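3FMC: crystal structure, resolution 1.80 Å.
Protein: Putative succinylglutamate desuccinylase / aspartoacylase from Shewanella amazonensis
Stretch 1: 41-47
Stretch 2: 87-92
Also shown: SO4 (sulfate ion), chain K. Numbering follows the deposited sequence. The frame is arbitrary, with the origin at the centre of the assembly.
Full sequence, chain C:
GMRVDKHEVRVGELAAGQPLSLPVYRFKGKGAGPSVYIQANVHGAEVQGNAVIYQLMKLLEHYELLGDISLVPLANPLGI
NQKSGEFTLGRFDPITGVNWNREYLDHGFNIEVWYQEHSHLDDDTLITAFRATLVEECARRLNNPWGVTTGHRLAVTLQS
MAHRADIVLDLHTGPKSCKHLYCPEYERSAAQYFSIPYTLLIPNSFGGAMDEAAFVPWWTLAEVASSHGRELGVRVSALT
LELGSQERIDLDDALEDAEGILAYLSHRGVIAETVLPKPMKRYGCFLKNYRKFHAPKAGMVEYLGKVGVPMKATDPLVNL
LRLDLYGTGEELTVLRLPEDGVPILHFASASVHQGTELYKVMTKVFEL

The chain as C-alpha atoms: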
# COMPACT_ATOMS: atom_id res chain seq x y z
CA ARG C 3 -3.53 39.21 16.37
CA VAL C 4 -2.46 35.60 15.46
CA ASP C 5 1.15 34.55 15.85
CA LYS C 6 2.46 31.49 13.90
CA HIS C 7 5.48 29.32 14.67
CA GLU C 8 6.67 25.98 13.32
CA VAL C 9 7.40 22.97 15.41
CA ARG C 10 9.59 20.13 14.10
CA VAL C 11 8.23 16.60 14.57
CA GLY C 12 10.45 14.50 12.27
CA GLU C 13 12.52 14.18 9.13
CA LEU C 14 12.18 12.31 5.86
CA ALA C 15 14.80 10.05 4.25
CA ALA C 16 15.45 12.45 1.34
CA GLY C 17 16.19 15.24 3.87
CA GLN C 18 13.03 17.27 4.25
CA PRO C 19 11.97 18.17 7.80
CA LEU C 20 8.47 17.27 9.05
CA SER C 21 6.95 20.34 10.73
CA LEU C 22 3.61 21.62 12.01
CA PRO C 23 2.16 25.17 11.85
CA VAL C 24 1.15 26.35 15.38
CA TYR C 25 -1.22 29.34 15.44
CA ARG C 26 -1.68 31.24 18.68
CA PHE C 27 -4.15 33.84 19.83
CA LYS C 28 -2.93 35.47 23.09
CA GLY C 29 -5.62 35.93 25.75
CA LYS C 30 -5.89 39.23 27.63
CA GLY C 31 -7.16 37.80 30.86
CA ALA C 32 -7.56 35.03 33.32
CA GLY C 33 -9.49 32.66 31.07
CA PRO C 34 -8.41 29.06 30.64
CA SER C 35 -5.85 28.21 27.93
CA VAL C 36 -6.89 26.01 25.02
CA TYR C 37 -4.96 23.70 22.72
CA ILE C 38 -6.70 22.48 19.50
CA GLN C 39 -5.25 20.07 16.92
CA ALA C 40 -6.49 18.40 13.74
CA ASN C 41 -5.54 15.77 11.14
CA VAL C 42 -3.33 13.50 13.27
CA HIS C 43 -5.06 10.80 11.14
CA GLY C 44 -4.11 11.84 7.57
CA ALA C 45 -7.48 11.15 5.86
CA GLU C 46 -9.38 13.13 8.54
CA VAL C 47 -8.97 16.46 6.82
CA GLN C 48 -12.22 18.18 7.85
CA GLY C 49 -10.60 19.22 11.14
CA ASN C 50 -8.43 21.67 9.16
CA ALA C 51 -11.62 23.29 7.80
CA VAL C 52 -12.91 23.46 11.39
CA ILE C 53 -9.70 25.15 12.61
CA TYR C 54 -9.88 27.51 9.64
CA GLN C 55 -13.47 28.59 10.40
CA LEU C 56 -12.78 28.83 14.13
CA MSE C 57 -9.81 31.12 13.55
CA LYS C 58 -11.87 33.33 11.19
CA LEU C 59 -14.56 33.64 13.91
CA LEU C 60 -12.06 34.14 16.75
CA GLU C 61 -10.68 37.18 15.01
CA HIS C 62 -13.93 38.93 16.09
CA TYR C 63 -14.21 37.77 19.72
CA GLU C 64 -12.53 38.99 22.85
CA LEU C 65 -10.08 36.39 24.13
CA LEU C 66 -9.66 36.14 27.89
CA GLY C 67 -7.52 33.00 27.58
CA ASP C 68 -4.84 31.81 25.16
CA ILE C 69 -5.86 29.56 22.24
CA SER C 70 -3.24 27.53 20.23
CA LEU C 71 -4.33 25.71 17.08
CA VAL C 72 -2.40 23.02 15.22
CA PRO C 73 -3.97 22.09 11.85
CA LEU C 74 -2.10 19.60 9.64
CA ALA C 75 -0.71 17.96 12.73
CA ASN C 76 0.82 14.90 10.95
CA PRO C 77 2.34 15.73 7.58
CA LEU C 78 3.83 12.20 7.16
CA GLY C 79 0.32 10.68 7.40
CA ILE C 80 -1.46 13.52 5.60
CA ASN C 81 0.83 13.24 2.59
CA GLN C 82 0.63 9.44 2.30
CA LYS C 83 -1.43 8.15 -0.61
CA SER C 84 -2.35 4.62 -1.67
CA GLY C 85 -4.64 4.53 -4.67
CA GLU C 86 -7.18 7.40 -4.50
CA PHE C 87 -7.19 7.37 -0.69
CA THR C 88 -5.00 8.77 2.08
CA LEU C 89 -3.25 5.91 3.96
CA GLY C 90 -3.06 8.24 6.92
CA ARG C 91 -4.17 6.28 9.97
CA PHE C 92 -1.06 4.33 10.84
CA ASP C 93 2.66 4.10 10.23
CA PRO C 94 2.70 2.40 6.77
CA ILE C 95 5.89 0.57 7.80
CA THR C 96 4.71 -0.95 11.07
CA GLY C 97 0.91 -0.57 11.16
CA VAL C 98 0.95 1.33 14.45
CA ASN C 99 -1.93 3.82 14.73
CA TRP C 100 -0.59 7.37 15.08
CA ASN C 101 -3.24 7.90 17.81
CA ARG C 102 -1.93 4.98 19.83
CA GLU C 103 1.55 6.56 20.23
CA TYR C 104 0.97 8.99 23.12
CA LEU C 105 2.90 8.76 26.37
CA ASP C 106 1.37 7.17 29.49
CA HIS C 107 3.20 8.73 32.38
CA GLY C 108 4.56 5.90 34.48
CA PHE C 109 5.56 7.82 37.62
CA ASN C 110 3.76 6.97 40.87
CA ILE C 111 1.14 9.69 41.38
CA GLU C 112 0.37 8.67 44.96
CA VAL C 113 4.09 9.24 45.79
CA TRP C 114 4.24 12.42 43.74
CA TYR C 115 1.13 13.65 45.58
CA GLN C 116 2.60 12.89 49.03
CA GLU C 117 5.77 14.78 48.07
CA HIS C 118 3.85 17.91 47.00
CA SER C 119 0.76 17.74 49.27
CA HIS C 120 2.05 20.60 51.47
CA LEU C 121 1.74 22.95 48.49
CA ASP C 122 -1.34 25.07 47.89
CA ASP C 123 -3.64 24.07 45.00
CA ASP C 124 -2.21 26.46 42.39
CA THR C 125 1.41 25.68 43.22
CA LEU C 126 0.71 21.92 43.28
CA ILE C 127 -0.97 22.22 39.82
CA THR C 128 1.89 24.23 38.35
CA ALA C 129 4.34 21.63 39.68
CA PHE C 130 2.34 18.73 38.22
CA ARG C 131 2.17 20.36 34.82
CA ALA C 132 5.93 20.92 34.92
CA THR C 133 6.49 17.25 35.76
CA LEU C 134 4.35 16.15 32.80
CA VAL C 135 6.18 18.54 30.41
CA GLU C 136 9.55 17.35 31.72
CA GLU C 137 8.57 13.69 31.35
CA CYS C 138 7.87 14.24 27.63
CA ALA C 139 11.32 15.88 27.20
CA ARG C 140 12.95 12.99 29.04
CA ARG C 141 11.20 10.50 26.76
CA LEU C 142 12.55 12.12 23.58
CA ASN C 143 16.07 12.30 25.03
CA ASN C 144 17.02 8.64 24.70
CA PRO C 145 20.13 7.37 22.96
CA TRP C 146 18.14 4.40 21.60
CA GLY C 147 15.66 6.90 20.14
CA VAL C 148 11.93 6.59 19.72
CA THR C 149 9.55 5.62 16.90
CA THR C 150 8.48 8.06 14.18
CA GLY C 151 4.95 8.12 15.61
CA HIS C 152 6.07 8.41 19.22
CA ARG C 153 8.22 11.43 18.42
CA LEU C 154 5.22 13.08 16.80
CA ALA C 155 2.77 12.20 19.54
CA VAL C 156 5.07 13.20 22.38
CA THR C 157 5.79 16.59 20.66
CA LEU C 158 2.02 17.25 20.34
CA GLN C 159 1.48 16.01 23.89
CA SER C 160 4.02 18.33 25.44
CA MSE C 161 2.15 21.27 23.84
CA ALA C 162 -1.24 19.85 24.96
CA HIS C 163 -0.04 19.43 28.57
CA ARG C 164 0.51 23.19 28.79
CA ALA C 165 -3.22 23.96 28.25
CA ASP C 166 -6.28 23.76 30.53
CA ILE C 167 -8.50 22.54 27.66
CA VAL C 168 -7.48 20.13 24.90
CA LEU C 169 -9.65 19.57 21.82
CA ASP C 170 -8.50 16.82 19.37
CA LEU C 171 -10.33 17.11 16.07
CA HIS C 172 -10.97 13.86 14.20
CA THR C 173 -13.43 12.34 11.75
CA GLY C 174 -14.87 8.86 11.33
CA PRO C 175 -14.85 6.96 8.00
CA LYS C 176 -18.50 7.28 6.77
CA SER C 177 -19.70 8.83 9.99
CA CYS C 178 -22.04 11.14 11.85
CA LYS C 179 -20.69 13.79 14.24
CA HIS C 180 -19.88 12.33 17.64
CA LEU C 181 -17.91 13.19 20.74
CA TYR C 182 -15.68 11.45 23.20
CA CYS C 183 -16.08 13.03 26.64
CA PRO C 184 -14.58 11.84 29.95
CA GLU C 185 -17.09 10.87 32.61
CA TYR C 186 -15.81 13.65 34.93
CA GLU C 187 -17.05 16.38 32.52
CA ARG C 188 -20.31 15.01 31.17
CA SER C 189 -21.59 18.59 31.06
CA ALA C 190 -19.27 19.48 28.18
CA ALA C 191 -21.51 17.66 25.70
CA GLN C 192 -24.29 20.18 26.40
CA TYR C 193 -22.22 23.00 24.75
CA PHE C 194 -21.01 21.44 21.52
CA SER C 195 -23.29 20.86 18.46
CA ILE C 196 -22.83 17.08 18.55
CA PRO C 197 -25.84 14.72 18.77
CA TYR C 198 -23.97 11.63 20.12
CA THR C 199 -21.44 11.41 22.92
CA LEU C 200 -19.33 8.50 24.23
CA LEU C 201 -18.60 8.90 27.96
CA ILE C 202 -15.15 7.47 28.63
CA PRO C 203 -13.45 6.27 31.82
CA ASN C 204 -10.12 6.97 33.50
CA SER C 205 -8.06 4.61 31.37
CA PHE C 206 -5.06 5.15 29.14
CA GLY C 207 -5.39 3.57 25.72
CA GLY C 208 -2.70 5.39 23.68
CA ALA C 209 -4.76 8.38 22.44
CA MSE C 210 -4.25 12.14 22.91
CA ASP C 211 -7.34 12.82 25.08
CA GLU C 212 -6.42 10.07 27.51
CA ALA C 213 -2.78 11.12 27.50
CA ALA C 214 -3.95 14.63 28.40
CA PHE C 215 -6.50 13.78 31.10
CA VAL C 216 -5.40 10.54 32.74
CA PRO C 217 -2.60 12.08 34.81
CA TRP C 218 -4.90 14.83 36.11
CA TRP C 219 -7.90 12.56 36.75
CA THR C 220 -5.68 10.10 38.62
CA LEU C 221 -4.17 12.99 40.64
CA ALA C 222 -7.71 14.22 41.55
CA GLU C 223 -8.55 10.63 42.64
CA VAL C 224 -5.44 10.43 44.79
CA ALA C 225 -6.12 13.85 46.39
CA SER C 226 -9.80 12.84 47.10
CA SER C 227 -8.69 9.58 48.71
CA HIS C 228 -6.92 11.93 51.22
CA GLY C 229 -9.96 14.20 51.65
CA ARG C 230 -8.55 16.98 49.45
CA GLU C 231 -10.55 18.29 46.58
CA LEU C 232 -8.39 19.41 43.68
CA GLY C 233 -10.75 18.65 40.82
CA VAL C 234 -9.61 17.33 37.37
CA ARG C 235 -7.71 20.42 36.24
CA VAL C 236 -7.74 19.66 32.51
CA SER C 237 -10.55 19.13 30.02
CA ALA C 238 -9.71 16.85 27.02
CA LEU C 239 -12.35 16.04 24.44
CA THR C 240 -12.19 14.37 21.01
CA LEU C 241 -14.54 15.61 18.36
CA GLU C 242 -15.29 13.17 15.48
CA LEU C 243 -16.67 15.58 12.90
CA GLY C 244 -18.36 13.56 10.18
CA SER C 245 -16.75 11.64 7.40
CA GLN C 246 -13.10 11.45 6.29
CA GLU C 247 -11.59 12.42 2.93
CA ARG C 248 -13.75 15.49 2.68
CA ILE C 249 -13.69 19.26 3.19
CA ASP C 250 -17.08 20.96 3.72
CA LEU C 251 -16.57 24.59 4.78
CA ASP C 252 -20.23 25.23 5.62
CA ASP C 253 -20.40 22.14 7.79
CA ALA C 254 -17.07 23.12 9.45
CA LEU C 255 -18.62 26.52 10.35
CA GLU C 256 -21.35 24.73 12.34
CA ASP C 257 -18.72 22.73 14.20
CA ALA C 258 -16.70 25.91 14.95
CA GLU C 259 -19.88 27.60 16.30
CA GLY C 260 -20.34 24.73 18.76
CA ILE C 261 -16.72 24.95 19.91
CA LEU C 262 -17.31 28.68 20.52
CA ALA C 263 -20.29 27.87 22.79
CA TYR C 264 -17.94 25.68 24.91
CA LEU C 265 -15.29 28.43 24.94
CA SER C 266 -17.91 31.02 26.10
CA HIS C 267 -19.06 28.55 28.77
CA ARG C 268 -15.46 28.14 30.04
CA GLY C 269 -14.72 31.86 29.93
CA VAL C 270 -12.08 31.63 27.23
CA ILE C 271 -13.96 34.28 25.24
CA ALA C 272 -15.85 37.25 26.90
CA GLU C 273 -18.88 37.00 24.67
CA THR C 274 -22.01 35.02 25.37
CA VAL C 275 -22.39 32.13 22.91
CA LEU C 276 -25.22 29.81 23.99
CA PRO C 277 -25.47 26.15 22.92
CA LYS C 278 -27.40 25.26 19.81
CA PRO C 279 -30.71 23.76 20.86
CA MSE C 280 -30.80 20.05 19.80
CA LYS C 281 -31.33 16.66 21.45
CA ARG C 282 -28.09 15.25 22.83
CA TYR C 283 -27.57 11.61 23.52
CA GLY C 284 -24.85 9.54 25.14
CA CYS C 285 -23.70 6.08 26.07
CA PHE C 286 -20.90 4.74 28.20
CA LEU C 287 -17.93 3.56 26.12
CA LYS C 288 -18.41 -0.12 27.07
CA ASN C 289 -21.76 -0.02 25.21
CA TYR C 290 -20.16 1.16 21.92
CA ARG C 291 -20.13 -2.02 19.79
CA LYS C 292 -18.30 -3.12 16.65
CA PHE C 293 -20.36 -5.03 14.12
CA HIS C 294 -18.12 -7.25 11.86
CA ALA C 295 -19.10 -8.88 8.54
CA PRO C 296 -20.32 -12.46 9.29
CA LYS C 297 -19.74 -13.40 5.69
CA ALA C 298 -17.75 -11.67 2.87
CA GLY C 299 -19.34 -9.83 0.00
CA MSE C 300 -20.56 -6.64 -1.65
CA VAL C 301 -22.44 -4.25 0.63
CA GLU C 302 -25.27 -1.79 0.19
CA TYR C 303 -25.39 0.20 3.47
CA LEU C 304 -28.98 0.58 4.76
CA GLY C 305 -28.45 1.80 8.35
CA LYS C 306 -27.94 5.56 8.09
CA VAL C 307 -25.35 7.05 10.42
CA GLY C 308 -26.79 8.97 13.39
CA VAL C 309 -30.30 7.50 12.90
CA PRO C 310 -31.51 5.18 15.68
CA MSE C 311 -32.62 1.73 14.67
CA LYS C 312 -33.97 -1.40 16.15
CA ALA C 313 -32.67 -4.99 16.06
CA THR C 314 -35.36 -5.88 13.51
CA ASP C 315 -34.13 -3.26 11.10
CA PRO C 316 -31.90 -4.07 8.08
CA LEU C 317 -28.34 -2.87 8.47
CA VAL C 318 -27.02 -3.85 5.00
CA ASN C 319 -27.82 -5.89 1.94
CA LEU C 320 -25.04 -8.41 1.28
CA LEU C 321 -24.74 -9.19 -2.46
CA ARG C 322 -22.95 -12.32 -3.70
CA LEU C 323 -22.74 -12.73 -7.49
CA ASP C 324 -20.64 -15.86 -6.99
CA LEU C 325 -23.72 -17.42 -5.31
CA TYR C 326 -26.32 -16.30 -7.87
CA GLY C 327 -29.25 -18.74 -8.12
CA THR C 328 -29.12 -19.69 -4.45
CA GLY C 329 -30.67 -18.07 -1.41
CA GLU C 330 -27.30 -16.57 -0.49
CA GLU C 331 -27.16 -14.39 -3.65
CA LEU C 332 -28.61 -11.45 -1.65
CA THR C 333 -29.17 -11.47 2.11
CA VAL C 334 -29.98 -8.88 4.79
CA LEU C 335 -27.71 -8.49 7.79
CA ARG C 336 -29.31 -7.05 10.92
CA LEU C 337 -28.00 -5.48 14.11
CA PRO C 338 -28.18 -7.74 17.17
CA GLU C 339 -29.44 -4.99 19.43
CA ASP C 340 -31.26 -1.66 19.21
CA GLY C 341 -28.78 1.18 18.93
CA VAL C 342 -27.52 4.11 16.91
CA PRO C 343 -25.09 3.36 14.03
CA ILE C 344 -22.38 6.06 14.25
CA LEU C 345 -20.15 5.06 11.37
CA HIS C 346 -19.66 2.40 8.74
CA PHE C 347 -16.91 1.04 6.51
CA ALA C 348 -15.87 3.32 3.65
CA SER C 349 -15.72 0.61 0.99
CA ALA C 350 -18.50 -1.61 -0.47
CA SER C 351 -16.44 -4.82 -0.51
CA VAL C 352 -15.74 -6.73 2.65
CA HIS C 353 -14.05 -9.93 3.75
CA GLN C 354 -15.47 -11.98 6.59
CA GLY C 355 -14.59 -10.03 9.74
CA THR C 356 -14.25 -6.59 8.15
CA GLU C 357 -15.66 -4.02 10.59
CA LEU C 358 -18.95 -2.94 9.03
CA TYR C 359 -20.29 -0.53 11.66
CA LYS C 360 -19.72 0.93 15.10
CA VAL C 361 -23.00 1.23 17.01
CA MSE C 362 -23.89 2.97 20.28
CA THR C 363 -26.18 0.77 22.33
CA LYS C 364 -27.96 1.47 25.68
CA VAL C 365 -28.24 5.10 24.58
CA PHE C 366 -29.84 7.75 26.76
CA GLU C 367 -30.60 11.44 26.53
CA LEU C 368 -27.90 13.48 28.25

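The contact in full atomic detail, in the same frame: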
# COMPACT_ATOMS: atom_id res chain seq x y z
N ASN C 41 -6.12 16.53 12.29
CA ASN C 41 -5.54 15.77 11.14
C ASN C 41 -4.31 14.94 11.55
O ASN C 41 -3.34 14.76 10.78
CB ASN C 41 -5.22 16.78 10.00
CG ASN C 41 -5.21 16.20 8.57
OD1 ASN C 41 -4.84 16.93 7.62
ND2 ASN C 41 -5.65 14.95 8.38
N VAL C 42 -4.34 14.45 12.80
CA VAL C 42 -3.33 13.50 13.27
C VAL C 42 -3.50 12.23 12.41
O VAL C 42 -2.50 11.58 12.03
CB VAL C 42 -3.41 13.26 14.81
CG1 VAL C 42 -2.57 12.01 15.24
CG2 VAL C 42 -2.84 14.48 15.59
N HIS C 43 -4.76 11.86 12.13
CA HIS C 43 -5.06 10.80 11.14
C HIS C 43 -5.19 11.49 9.78
O HIS C 43 -6.06 12.37 9.56
CB HIS C 43 -6.32 10.02 11.47
CG HIS C 43 -6.18 9.12 12.64
ND1 HIS C 43 -7.14 9.06 13.62
CD2 HIS C 43 -5.21 8.24 13.01
CE1 HIS C 43 -6.79 8.15 14.52
NE2 HIS C 43 -5.61 7.66 14.18
N GLY C 44 -4.26 11.15 8.88
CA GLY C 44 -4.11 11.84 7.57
C GLY C 44 -5.36 12.05 6.70
O GLY C 44 -5.48 13.05 6.01
N ALA C 45 -6.25 11.07 6.66
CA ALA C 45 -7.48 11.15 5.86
C ALA C 45 -8.53 12.06 6.49
O ALA C 45 -9.48 12.43 5.81
CB ALA C 45 -8.11 9.78 5.67
N GLU C 46 -8.34 12.42 7.75
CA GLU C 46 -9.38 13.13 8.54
C GLU C 46 -9.21 14.63 8.42
O GLU C 46 -9.02 15.32 9.40
CB GLU C 46 -9.34 12.60 9.99
CG GLU C 46 -9.60 11.06 10.04
CD GLU C 46 -9.62 10.48 11.41
OE1 GLU C 46 -9.53 11.26 12.41
OE2 GLU C 46 -9.77 9.21 11.52
N VAL C 47 -9.33 15.10 7.18
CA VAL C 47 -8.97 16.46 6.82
C VAL C 47 -9.98 17.53 7.21
O VAL C 47 -9.64 18.68 7.26
CB VAL C 47 -8.58 16.56 5.31
CG1 VAL C 47 -7.28 15.71 5.03
CG2 VAL C 47 -9.72 16.17 4.36
N PHE C 87 -6.86 7.34 -2.11
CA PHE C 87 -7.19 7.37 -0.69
C PHE C 87 -5.93 7.74 0.08
O PHE C 87 -4.79 7.45 -0.35
CB PHE C 87 -7.62 5.94 -0.29
CG PHE C 87 -7.92 5.73 1.19
CD1 PHE C 87 -9.12 6.22 1.75
CD2 PHE C 87 -7.04 4.96 2.01
CE1 PHE C 87 -9.38 6.02 3.11
CE2 PHE C 87 -7.31 4.75 3.37
CZ PHE C 87 -8.47 5.28 3.92
N THR C 88 -6.11 8.38 1.21
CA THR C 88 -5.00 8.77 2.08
C THR C 88 -4.81 7.61 3.06
O THR C 88 -5.72 7.26 3.81
CB THR C 88 -5.30 10.07 2.86
OG1 THR C 88 -5.75 11.11 1.97
CG2 THR C 88 -4.08 10.53 3.60
N LEU C 89 -3.62 7.01 3.03
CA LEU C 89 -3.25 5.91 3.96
C LEU C 89 -2.59 6.63 5.15
O LEU C 89 -1.38 6.62 5.33
CB LEU C 89 -2.31 4.91 3.26
CG LEU C 89 -2.05 3.65 4.06
CD1 LEU C 89 -3.31 2.76 4.02
CD2 LEU C 89 -0.82 2.92 3.48
N GLY C 90 -3.47 7.25 5.96
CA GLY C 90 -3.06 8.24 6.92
C GLY C 90 -3.27 7.88 8.36
O GLY C 90 -2.92 8.67 9.23
N ARG C 91 -3.80 6.68 8.62
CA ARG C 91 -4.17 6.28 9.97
C ARG C 91 -3.07 5.70 10.83
O ARG C 91 -3.07 5.84 12.07
CB ARG C 91 -5.33 5.27 9.88
CG ARG C 91 -5.99 4.94 11.21
CD ARG C 91 -7.27 4.16 11.00
NE ARG C 91 -7.82 3.78 12.28
CZ ARG C 91 -8.48 4.63 13.07
NH1 ARG C 91 -8.71 5.90 12.70
NH2 ARG C 91 -8.91 4.20 14.25
N PHE C 92 -2.12 5.02 10.17
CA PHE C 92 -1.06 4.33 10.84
C PHE C 92 0.27 4.44 10.09
O PHE C 92 0.31 4.80 8.91
CB PHE C 92 -1.43 2.84 11.06
CG PHE C 92 -1.99 2.11 9.86
CD1 PHE C 92 -1.17 1.68 8.81
CD2 PHE C 92 -3.36 1.80 9.81
CE1 PHE C 92 -1.72 0.94 7.73
CE2 PHE C 92 -3.89 1.11 8.73
CZ PHE C 92 -3.06 0.69 7.70
S SO4 K . -9.10 6.13 16.86
O1 SO4 K . -7.62 6.24 16.92
O2 SO4 K . -9.48 4.74 17.06
O3 SO4 K . -9.72 6.63 15.60
O4 SO4 K . -9.63 6.98 17.94
O HOH W 1 -8.10 7.54 9.99

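Two glycines let the backbones touch: G44 and G90 bring their CA atoms to 3.8 Å, and neither position has room for a side chain. An ideal CB on G44 would fall 2.8 Å from G90 CA, and an ideal CB on G90 would fall 2.5 Å from G44 CA. At this range the main chains bond directly, G44 N donating to G90 O at 2.8 Å, nearly straight at 161°. H43 CA adds a CA-H...O contact to the same G90 O at 3.6 Å.

The donor sits in a type I turn from H43 to E46, closed by E46 N to H43 O at 2.9 Å. N41 braces this turn from within its own stretch: its ND2 reaches H43 O at 2.9 Å and G44 O at 3.0 Å. Beside the glycines, T88 points toward the turn and packs its methyl CG2 against G44 C at 3.7 Å, while A45 CB meets T88 CB at 4.0 Å.

The polar end belongs to R91, whose extended chain lays its guanidinium over one face of the H43 ring, R91 NH1 3.5 Å from H43 CE1. At the guanidinium edge, E46 OE2 forms a long salt bridge to R91 NH1 at 3.7 Å, supplemented by a water that bonds both atoms. A sulfate, probably from the crystallisation liquor, accepts from R91 NH2 through O3 at 2.9 Å.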